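Local coordinates for hypothetical zinc-type alcohol dehydrogenase-like protein in PRE5-FET4 intergenic region (Saccharomyces cerevisiae, PDB 1PIW) that reduces aromatic and aliphatic aldehydes to primary alcohols with NADPH, as a zinc-containing medium-chain alcohol dehydrogenase of broad substrate specificity, at residues E205-S210 and A224-A229; D245-C250 and K264-G269; N175-G180 and K200-E205. One frame throughout, in Å; residues are numbered along the deposited sequence.

Contact 1 (E205-S210 and A224-A229); sequences ETYVIS and ADHYIA. With NAP (NADP nicotinamide-adenine-dinucleotide phosphate), chain E.
Thr206 and Asp225 open the pairing of 205-210 with 224-229 by a reciprocal pair of bonds: Thr206 N gives to Asp225 OD1 at 2.7 Å, entering from above the carboxylate plane, and Asp225 N returns to Thr206 O at 2.9 Å. His226 N reaches the same carbonyl only weakly. Asp225 OD1 also takes a salt bridge from Lys200, so one oxygen serves a backbone amide and a charged amine; an alanine in place of Asp225 would probably leave Thr206 N and Lys200 without this shared acceptor. Thr206 OG1 is satisfied by Ser199. Further on, Val208 N bonds His226 O, Ile228 N bonds Val208 O at 3.1 Å and Ser210 N bonds Ile228 O, a parallel ladder whose strand axes differ in direction by 20°. The strands and the intervening helix 216-222 make a right-handed beta-alpha-beta unit of the Rossmann domain, with 226-229 outermost on its side of the sheet. On one face, His226 CB sits over the centre of the Tyr207 ring, 4.0 Å from its centroid, while the imidazole turns an edge toward that face with the planes 76° apart. Ile228 CD1 reaches Tyr207 CD2 at the ring edge. On the other face, Val208 CG1 lies 3.8 Å from Tyr227 CE1. Tyr227 OH, bonded to Ser212 O, approaches Ser210 CB at 3.4 Å. Ser210 OG, anti to the backbone N (chi1 -171°), donates at 2.8 Å to O3X of the phosphate on the adenosine 2'-oxygen (O2B), the group that distinguishes NADP from NAD.

Contact 2 (D245-C250 and K264-G269); sequences DLIVVC and KAMKVG
Asp245 and Lys267 form the polar half of the contact, a salt bridge in which Lys267 NZ donates to Asp245 OD1 at 2.7 Å. The amine comes in on the syn lone pair, the side of the other oxygen. Asp245 OD2 has a separate partner, the backbone N of Lys182, so the two carboxylate oxygens are engaged by different groups. The lysine chain bends at its third torsion (chi3 60°), which turns CE toward the carboxylate.

The apolar half belongs to Met266, whose side chain is bent at both chi2 and chi3. Its SD meets Ile247 CD1 at 3.4 Å, and the bend at chi3 (-68°) turns CE toward the backbone at the start of the strand, where Met266 CE lies 3.6 Å from Asp245 O. Phe244 and Ile272 also pack on Met266.

Backbone bonds join Asp245 to Lys182 and Arg271, Leu246 to Gly184, and Ile247 to Arg271 and Val273, placing strand 244-249 between strands 182-186 and 270-274 of the parallel Rossmann sheet. The short strand 266-267 is joined to it through the side chains of Met266 and Lys267, which reach Asp245, Ile247 and the strand backbone.

With Asp245 and Lys267 partly exposed and Met266 and Ile247 buried, the chemistry implies a charge pair at the margin of an apolar core, its carboxylate probably kept ionised by the ammonium group and the Lys182 amide.

Contact 3 (N175-G180 and K200-E205); sequences NGCGPG and KAMGAE
Cys177 and Met202 meet where two helix ends of the Rossmann domain come together: segment 175-180 follows helix 161-174 and leads into strand 182-186, while the other segment, 200-205, takes the chain from helix 190-202 into strand 205-210. Met202 CE lies 3.6 Å from Cys177 CB and also reaches the carbonyl oxygen of that residue. Met202 SD and Cys177 SG are 4.0 Å apart. The methionine bends at its last torsion (chi3 72°), which places CE against the cysteine. Beside them, Ala204 CB approaches Gly178 O at 3.4 Å, and Gly178 CA makes a CA-H...O contact of 3.6 Å with Met202 O. The same carbonyl faces the proline ring, with Pro179 CD 3.3 Å from Met202 O.

Both helices end in Schellman motifs. Gly176 has positive phi, with Cys177 N bonded to Leu172 O and Gly176 N to Val173 O; Gly203 has positive phi (114°) and two bonds back into the last turn. Leu172 packs on both Cys177 and Met202, and Val183 on Cys177 and Ala204. From the last turn of helix 190-202, Lys200 NZ, salt-bridged to Asp225, donates in the carbonyl plane to Ala204 O at 3.1 Å.

The three contacts lie in series along the chain within the Rossmann domain, with centres 13 to 14 Å apart. Contacts 1 and 3 share Glu205, and a salt bridge of 2.6 Å between Asp225 OD1 and Lys200 NZ ties the start of the strand pair to the end of helix 190-202. Contacts 1 and 2 meet through Ile209 CD1 and Ile247 CD1, 4.3 Å apart, while Leu246 CD1 of contact 2 packs on Asn175 CB of contact 3 at 3.6 Å. Contact 1 reaches NADP through Ser210; Cys250, at the end of segment 245-250 and outside contact 2 proper, also touches it. Contact 3 stays back from the pocket, the Cys177 side chain about 12 Å from that of Cys250.

Contact 1 (E205-S210 and A224-A229)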
loop_
_atom_site.group_PDB
_atom_site.type_symbol
_atom_site.label_atom_id
_atom_site.label_comp_id
_atom_site.label_asym_id
_atom_site.label_seq_id
_atom_site.Cartn_x
_atom_site.Cartn_y
_atom_site.Cartn_z
ATOM N N GLU A 205 -7.064 19.384 1.018
ATOM C CA GLU A 205 -7.428 19.995 -0.249
ATOM C C GLU A 205 -7.926 18.770 -1.004
ATOM O O GLU A 205 -7.155 17.855 -1.305
ATOM C CB GLU A 205 -6.196 20.590 -0.925
ATOM C CG GLU A 205 -6.439 21.256 -2.271
ATOM C CD GLU A 205 -5.178 21.899 -2.847
ATOM O OE1 GLU A 205 -5.222 22.370 -4.009
ATOM O OE2 GLU A 205 -4.142 21.939 -2.139
ATOM N N THR A 206 -9.223 18.746 -1.287
ATOM C CA THR A 206 -9.841 17.607 -1.945
ATOM C C THR A 206 -10.075 17.732 -3.443
ATOM O O THR A 206 -10.488 18.777 -3.939
ATOM C CB THR A 206 -11.178 17.301 -1.285
ATOM O OG1 THR A 206 -11.018 17.314 0.135
ATOM C CG2 THR A 206 -11.657 15.959 -1.695
ATOM N N TYR A 207 -9.809 16.646 -4.155
ATOM C CA TYR A 207 -10.009 16.589 -5.593
ATOM C C TYR A 207 -11.065 15.520 -5.849
ATOM O O TYR A 207 -10.933 14.404 -5.350
ATOM C CB TYR A 207 -8.715 16.166 -6.291
ATOM C CG TYR A 207 -7.698 17.266 -6.504
ATOM C CD1 TYR A 207 -7.375 18.152 -5.484
ATOM C CD2 TYR A 207 -7.028 17.399 -7.728
ATOM C CE1 TYR A 207 -6.407 19.146 -5.670
ATOM C CE2 TYR A 207 -6.060 18.387 -7.923
ATOM C CZ TYR A 207 -5.755 19.256 -6.888
ATOM O OH TYR A 207 -4.790 20.229 -7.048
ATOM N N VAL A 208 -12.124 15.836 -6.589
ATOM C CA VAL A 208 -13.116 14.807 -6.886
ATOM C C VAL A 208 -12.666 14.223 -8.205
ATOM O O VAL A 208 -12.311 14.958 -9.116
ATOM C CB VAL A 208 -14.539 15.374 -7.008
ATOM C CG1 VAL A 208 -15.448 14.359 -7.652
ATOM C CG2 VAL A 208 -15.083 15.685 -5.626
ATOM N N ILE A 209 -12.656 12.902 -8.306
ATOM C CA ILE A 209 -12.198 12.266 -9.527
ATOM C C ILE A 209 -13.254 11.353 -10.117
ATOM O O ILE A 209 -13.371 10.180 -9.748
ATOM C CB ILE A 209 -10.905 11.478 -9.258
ATOM C CG1 ILE A 209 -9.848 12.437 -8.698
ATOM C CG2 ILE A 209 -10.409 10.813 -10.541
ATOM C CD1 ILE A 209 -8.591 11.763 -8.206
ATOM N N SER A 210 -14.022 11.906 -11.052
ATOM C CA SER A 210 -15.093 11.164 -11.704
ATOM C C SER A 210 -14.728 10.884 -13.150
ATOM O O SER A 210 -13.692 11.332 -13.630
ATOM C CB SER A 210 -16.384 11.971 -11.637
ATOM O OG SER A 210 -17.471 11.195 -12.078
ATOM N N ALA A 224 -15.319 20.918 -3.211
ATOM C CA ALA A 224 -14.176 20.330 -3.880
ATOM C C ALA A 224 -13.239 21.462 -4.274
ATOM O O ALA A 224 -13.693 22.510 -4.726
ATOM C CB ALA A 224 -14.626 19.560 -5.116
ATOM N N ASP A 225 -11.937 21.256 -4.082
ATOM C CA ASP A 225 -10.930 22.255 -4.443
ATOM C C ASP A 225 -10.623 22.147 -5.924
ATOM O O ASP A 225 -9.986 23.016 -6.518
ATOM C CB ASP A 225 -9.654 22.049 -3.641
ATOM C CG ASP A 225 -9.879 22.218 -2.163
ATOM O OD1 ASP A 225 -10.280 21.230 -1.506
ATOM O OD2 ASP A 225 -9.677 23.344 -1.663
ATOM N N HIS A 226 -11.062 21.045 -6.508
ATOM C CA HIS A 226 -10.893 20.834 -7.920
ATOM C C HIS A 226 -11.575 19.565 -8.362
ATOM O O HIS A 226 -11.819 18.675 -7.548
ATOM C CB HIS A 226 -9.436 20.794 -8.317
ATOM C CG HIS A 226 -9.245 21.008 -9.781
ATOM N ND1 HIS A 226 -8.482 20.172 -10.570
ATOM C CD2 HIS A 226 -9.771 21.938 -10.612
ATOM C CE1 HIS A 226 -8.549 20.575 -11.825
ATOM N NE2 HIS A 226 -9.325 21.645 -11.877
ATOM N N TYR A 227 -11.868 19.500 -9.660
ATOM C CA TYR A 227 -12.583 18.385 -10.277
ATOM C C TYR A 227 -11.857 17.835 -11.490
ATOM O O TYR A 227 -11.234 18.580 -12.223
ATOM C CB TYR A 227 -13.965 18.871 -10.708
ATOM C CG TYR A 227 -14.919 17.799 -11.187
ATOM C CD1 TYR A 227 -15.757 17.128 -10.290
ATOM C CD2 TYR A 227 -15.019 17.487 -12.545
ATOM C CE1 TYR A 227 -16.674 16.182 -10.736
ATOM C CE2 TYR A 227 -15.935 16.540 -13.003
ATOM C CZ TYR A 227 -16.759 15.892 -12.096
ATOM O OH TYR A 227 -17.665 14.959 -12.548
ATOM N N ILE A 228 -11.969 16.532 -11.713
ATOM C CA ILE A 228 -11.326 15.872 -12.841
ATOM C C ILE A 228 -12.309 14.900 -13.472
ATOM O O ILE A 228 -13.065 14.230 -12.765
ATOM C CB ILE A 228 -10.105 15.051 -12.390
ATOM C CG1 ILE A 228 -9.061 15.959 -11.745
ATOM C CG2 ILE A 228 -9.524 14.298 -13.566
ATOM C CD1 ILE A 228 -7.926 15.195 -11.093
ATOM N N ALA A 229 -12.295 14.809 -14.798
ATOM C CA ALA A 229 -13.189 13.894 -15.501
ATOM C C ALA A 229 -12.400 12.972 -16.418
ATOM O O ALA A 229 -12.094 13.313 -17.560
ATOM C CB ALA A 229 -14.221 14.664 -16.300
HETATM P PA NAP E . -23.344 4.531 -4.920
HETATM O O1A NAP E . -23.646 3.179 -5.224
HETATM O O2A NAP E . -24.341 5.624 -4.529
HETATM O O5B NAP E . -22.489 5.123 -6.134
HETATM C C5B NAP E . -21.283 4.425 -6.546
HETATM C C4B NAP E . -20.585 5.516 -7.377
HETATM O O4B NAP E . -19.281 4.962 -7.877
HETATM C C3B NAP E . -21.299 5.953 -8.688
HETATM O O3B NAP E . -22.124 7.089 -8.386
HETATM C C2B NAP E . -20.144 6.238 -9.628
HETATM O O2B NAP E . -19.554 7.522 -9.462
HETATM C C1B NAP E . -19.117 5.123 -9.288
HETATM N N9A NAP E . -19.355 3.931 -10.151
HETATM C C8A NAP E . -20.446 3.100 -10.339
HETATM N N7A NAP E . -20.253 2.131 -11.228
HETATM C C5A NAP E . -18.949 2.339 -11.655
HETATM C C6A NAP E . -18.177 1.626 -12.603
HETATM N N6A NAP E . -18.559 0.557 -13.319
HETATM N N1A NAP E . -16.869 2.067 -12.836
HETATM C C2A NAP E . -16.355 3.176 -12.148
HETATM N N3A NAP E . -17.088 3.902 -11.209
HETATM C C4A NAP E . -18.385 3.445 -10.993
HETATM O O3 NAP E . -22.265 4.615 -3.782
HETATM P PN NAP E . -21.915 3.722 -2.548
HETATM O O1N NAP E . -23.128 3.243 -1.880
HETATM O O2N NAP E . -20.994 4.545 -1.752
HETATM O O5D NAP E . -21.186 2.508 -3.214
HETATM C C5D NAP E . -21.091 1.306 -2.443
HETATM C C4D NAP E . -19.794 0.654 -2.764
HETATM O O4D NAP E . -18.969 0.755 -1.578
HETATM C C3D NAP E . -19.965 -0.859 -3.049
HETATM O O3D NAP E . -19.108 -1.317 -4.112
HETATM C C2D NAP E . -19.667 -1.491 -1.708
HETATM O O2D NAP E . -19.208 -2.814 -1.814
HETATM C C1D NAP E . -18.636 -0.597 -1.120
HETATM P P2B NAP E . -19.041 8.429 -10.679
HETATM O O1X NAP E . -17.647 7.928 -11.005
HETATM O O2X NAP E . -20.041 8.117 -11.728
HETATM O O3X NAP E . -19.020 9.827 -10.148
#

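Contact 2 (D245-C250 and K264-G269)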
loop_
_atom_site.group_PDB
_atom_site.type_symbol
_atom_site.label_atom_id
_atom_site.label_comp_id
_atom_site.label_asym_id
_atom_site.label_seq_id
_atom_site.Cartn_x
_atom_site.Cartn_y
_atom_site.Cartn_z
ATOM N N ASP A 245 -1.616 12.819 -1.926
ATOM C CA ASP A 245 -1.063 12.137 -0.768
ATOM C C ASP A 245 -1.838 10.843 -0.584
ATOM O O ASP A 245 -1.262 9.777 -0.354
ATOM C CB ASP A 245 -1.244 12.963 0.500
ATOM C CG ASP A 245 -0.237 14.057 0.621
ATOM O OD1 ASP A 245 0.930 13.800 0.260
ATOM O OD2 ASP A 245 -0.603 15.157 1.092
ATOM N N LEU A 246 -3.156 10.954 -0.696
ATOM C CA LEU A 246 -4.050 9.826 -0.507
ATOM C C LEU A 246 -5.226 9.882 -1.476
ATOM O O LEU A 246 -5.761 10.953 -1.745
ATOM C CB LEU A 246 -4.574 9.863 0.921
ATOM C CG LEU A 246 -5.825 9.055 1.215
ATOM C CD1 LEU A 246 -5.439 7.608 1.344
ATOM C CD2 LEU A 246 -6.474 9.552 2.488
ATOM N N ILE A 247 -5.616 8.726 -2.001
ATOM C CA ILE A 247 -6.755 8.639 -2.904
ATOM C C ILE A 247 -7.625 7.489 -2.414
ATOM O O ILE A 247 -7.125 6.391 -2.165
ATOM C CB ILE A 247 -6.332 8.342 -4.356
ATOM C CG1 ILE A 247 -5.787 9.598 -5.011
ATOM C CG2 ILE A 247 -7.514 7.839 -5.157
ATOM C CD1 ILE A 247 -5.449 9.402 -6.472
ATOM N N VAL A 248 -8.919 7.744 -2.266
ATOM C CA VAL A 248 -9.845 6.717 -1.810
ATOM C C VAL A 248 -10.768 6.373 -2.966
ATOM O O VAL A 248 -11.420 7.251 -3.522
ATOM C CB VAL A 248 -10.696 7.209 -0.612
ATOM C CG1 VAL A 248 -11.682 6.157 -0.199
ATOM C CG2 VAL A 248 -9.807 7.533 0.554
ATOM N N VAL A 249 -10.811 5.097 -3.339
ATOM C CA VAL A 249 -11.670 4.662 -4.432
ATOM C C VAL A 249 -12.985 4.177 -3.844
ATOM O O VAL A 249 -13.009 3.225 -3.069
ATOM C CB VAL A 249 -11.020 3.530 -5.240
ATOM C CG1 VAL A 249 -11.895 3.174 -6.437
ATOM C CG2 VAL A 249 -9.639 3.961 -5.700
ATOM N N CYS A 250 -14.071 4.842 -4.234
ATOM C CA CYS A 250 -15.402 4.546 -3.735
ATOM C C CYS A 250 -16.387 4.099 -4.791
ATOM O O CYS A 250 -17.595 4.107 -4.552
ATOM C CB CYS A 250 -15.959 5.782 -3.047
ATOM S SG CYS A 250 -14.814 6.518 -1.862
ATOM N N LYS A 264 0.651 7.520 -10.892
ATOM C CA LYS A 264 1.367 8.717 -11.337
ATOM C C LYS A 264 0.991 9.988 -10.567
ATOM O O LYS A 264 1.859 10.799 -10.248
ATOM C CB LYS A 264 1.106 8.992 -12.818
ATOM C CG LYS A 264 1.572 7.951 -13.816
ATOM C CD LYS A 264 1.409 8.541 -15.222
ATOM C CE LYS A 264 1.815 7.580 -16.330
ATOM N NZ LYS A 264 0.903 6.401 -16.418
ATOM N N ALA A 265 -0.298 10.179 -10.296
ATOM C CA ALA A 265 -0.743 11.372 -9.588
ATOM C C ALA A 265 -0.414 11.301 -8.113
ATOM O O ALA A 265 -0.691 12.247 -7.365
ATOM C CB ALA A 265 -2.228 11.557 -9.754
ATOM N N MET A 266 0.173 10.179 -7.697
ATOM C CA MET A 266 0.524 9.963 -6.294
ATOM C C MET A 266 1.924 10.443 -5.937
ATOM O O MET A 266 2.903 10.135 -6.624
ATOM C CB MET A 266 0.394 8.477 -5.939
ATOM C CG MET A 266 -0.983 7.895 -6.184
ATOM S SD MET A 266 -2.255 8.868 -5.356
ATOM C CE MET A 266 -1.895 8.526 -3.639
ATOM N N LYS A 267 2.010 11.203 -4.852
ATOM C CA LYS A 267 3.290 11.712 -4.388
ATOM C C LYS A 267 4.135 10.528 -3.960
ATOM O O LYS A 267 3.631 9.421 -3.798
ATOM C CB LYS A 267 3.088 12.664 -3.203
ATOM C CG LYS A 267 2.463 14.005 -3.572
ATOM C CD LYS A 267 1.996 14.766 -2.343
ATOM C CE LYS A 267 3.145 15.067 -1.392
ATOM N NZ LYS A 267 2.716 15.804 -0.157
ATOM N N VAL A 268 5.428 10.746 -3.787
ATOM C CA VAL A 268 6.269 9.649 -3.351
ATOM C C VAL A 268 5.825 9.340 -1.933
ATOM O O VAL A 268 5.876 10.201 -1.057
ATOM C CB VAL A 268 7.759 10.029 -3.358
ATOM C CG1 VAL A 268 8.600 8.844 -2.922
ATOM C CG2 VAL A 268 8.170 10.469 -4.749
ATOM N N GLY A 269 5.360 8.115 -1.728
ATOM C CA GLY A 269 4.903 7.710 -0.418
ATOM C C GLY A 269 3.401 7.813 -0.346
ATOM O O GLY A 269 2.792 7.514 0.682
#

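Contact 3 (N175-G180 and K200-E205)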
loop_
_atom_site.group_PDB
_atom_site.type_symbol
_atom_site.label_atom_id
_atom_site.label_comp_id
_atom_site.label_asym_id
_atom_site.label_seq_id
_atom_site.Cartn_x
_atom_site.Cartn_y
_atom_site.Cartn_z
ATOM N N ASN A 175 -4.994 7.259 7.072
ATOM C CA ASN A 175 -3.970 7.588 6.093
ATOM C C ASN A 175 -3.534 9.049 5.966
ATOM O O ASN A 175 -3.135 9.514 4.891
ATOM C CB ASN A 175 -4.397 7.032 4.747
ATOM C CG ASN A 175 -4.519 5.541 4.775
ATOM O OD1 ASN A 175 -3.535 4.841 4.975
ATOM N ND2 ASN A 175 -5.730 5.037 4.591
ATOM N N GLY A 176 -3.617 9.776 7.072
ATOM C CA GLY A 176 -3.164 11.155 7.073
ATOM C C GLY A 176 -4.042 12.267 6.547
ATOM O O GLY A 176 -3.603 13.419 6.514
ATOM N N CYS A 177 -5.256 11.964 6.120
ATOM C CA CYS A 177 -6.102 13.039 5.639
ATOM C C CYS A 177 -6.181 14.093 6.754
ATOM O O CYS A 177 -6.444 13.771 7.914
ATOM C CB CYS A 177 -7.501 12.508 5.294
ATOM S SG CYS A 177 -8.701 13.792 4.844
ATOM N N GLY A 178 -5.923 15.347 6.400
ATOM C CA GLY A 178 -5.972 16.420 7.372
ATOM C C GLY A 178 -5.340 17.650 6.758
ATOM O O GLY A 178 -4.983 17.619 5.579
ATOM N N PRO A 179 -5.162 18.742 7.526
ATOM C CA PRO A 179 -4.566 19.992 7.043
ATOM C C PRO A 179 -3.313 19.782 6.233
ATOM O O PRO A 179 -2.497 18.924 6.562
ATOM C CB PRO A 179 -4.264 20.747 8.325
ATOM C CG PRO A 179 -5.331 20.298 9.227
ATOM C CD PRO A 179 -5.384 18.814 8.978
ATOM N N GLY A 180 -3.172 20.560 5.167
ATOM C CA GLY A 180 -1.982 20.479 4.342
ATOM C C GLY A 180 -1.816 19.327 3.374
ATOM O O GLY A 180 -0.896 19.351 2.557
ATOM N N LYS A 200 -12.945 17.608 3.420
ATOM C CA LYS A 200 -12.793 19.024 3.703
ATOM C C LYS A 200 -12.864 19.312 5.204
ATOM O O LYS A 200 -12.000 19.990 5.746
ATOM C CB LYS A 200 -13.876 19.791 2.948
ATOM C CG LYS A 200 -13.806 19.563 1.446
ATOM C CD LYS A 200 -12.480 20.039 0.870
ATOM C CE LYS A 200 -12.340 21.550 1.018
ATOM N NZ LYS A 200 -10.935 22.042 0.859
ATOM N N ALA A 201 -13.890 18.787 5.865
ATOM C CA ALA A 201 -14.078 18.969 7.304
ATOM C C ALA A 201 -12.799 18.664 8.063
ATOM O O ALA A 201 -12.542 19.247 9.107
ATOM C CB ALA A 201 -15.200 18.058 7.813
ATOM N N MET A 202 -12.005 17.737 7.544
ATOM C CA MET A 202 -10.761 17.377 8.200
ATOM C C MET A 202 -9.662 18.368 7.867
ATOM O O MET A 202 -8.655 18.439 8.570
ATOM C CB MET A 202 -10.360 15.955 7.821
ATOM C CG MET A 202 -11.124 14.928 8.631
ATOM S SD MET A 202 -11.065 13.262 7.986
ATOM C CE MET A 202 -9.399 12.789 8.329
ATOM N N GLY A 203 -9.851 19.126 6.790
ATOM C CA GLY A 203 -8.874 20.138 6.444
ATOM C C GLY A 203 -8.059 20.007 5.181
ATOM O O GLY A 203 -7.380 20.953 4.790
ATOM N N ALA A 204 -8.107 18.862 4.525
ATOM C CA ALA A 204 -7.312 18.690 3.315
ATOM C C ALA A 204 -7.833 19.457 2.099
ATOM O O ALA A 204 -8.878 20.112 2.149
ATOM C CB ALA A 204 -7.213 17.212 2.980
ATOM N N GLU A 205 -7.064 19.384 1.018
ATOM C CA GLU A 205 -7.428 19.995 -0.249
ATOM C C GLU A 205 -7.926 18.770 -1.004
ATOM O O GLU A 205 -7.155 17.855 -1.305
ATOM C CB GLU A 205 -6.196 20.590 -0.925
ATOM C CG GLU A 205 -6.439 21.256 -2.271
ATOM C CD GLU A 205 -5.178 21.899 -2.847
ATOM O OE1 GLU A 205 -5.222 22.370 -4.009
ATOM O OE2 GLU A 205 -4.142 21.939 -2.139
#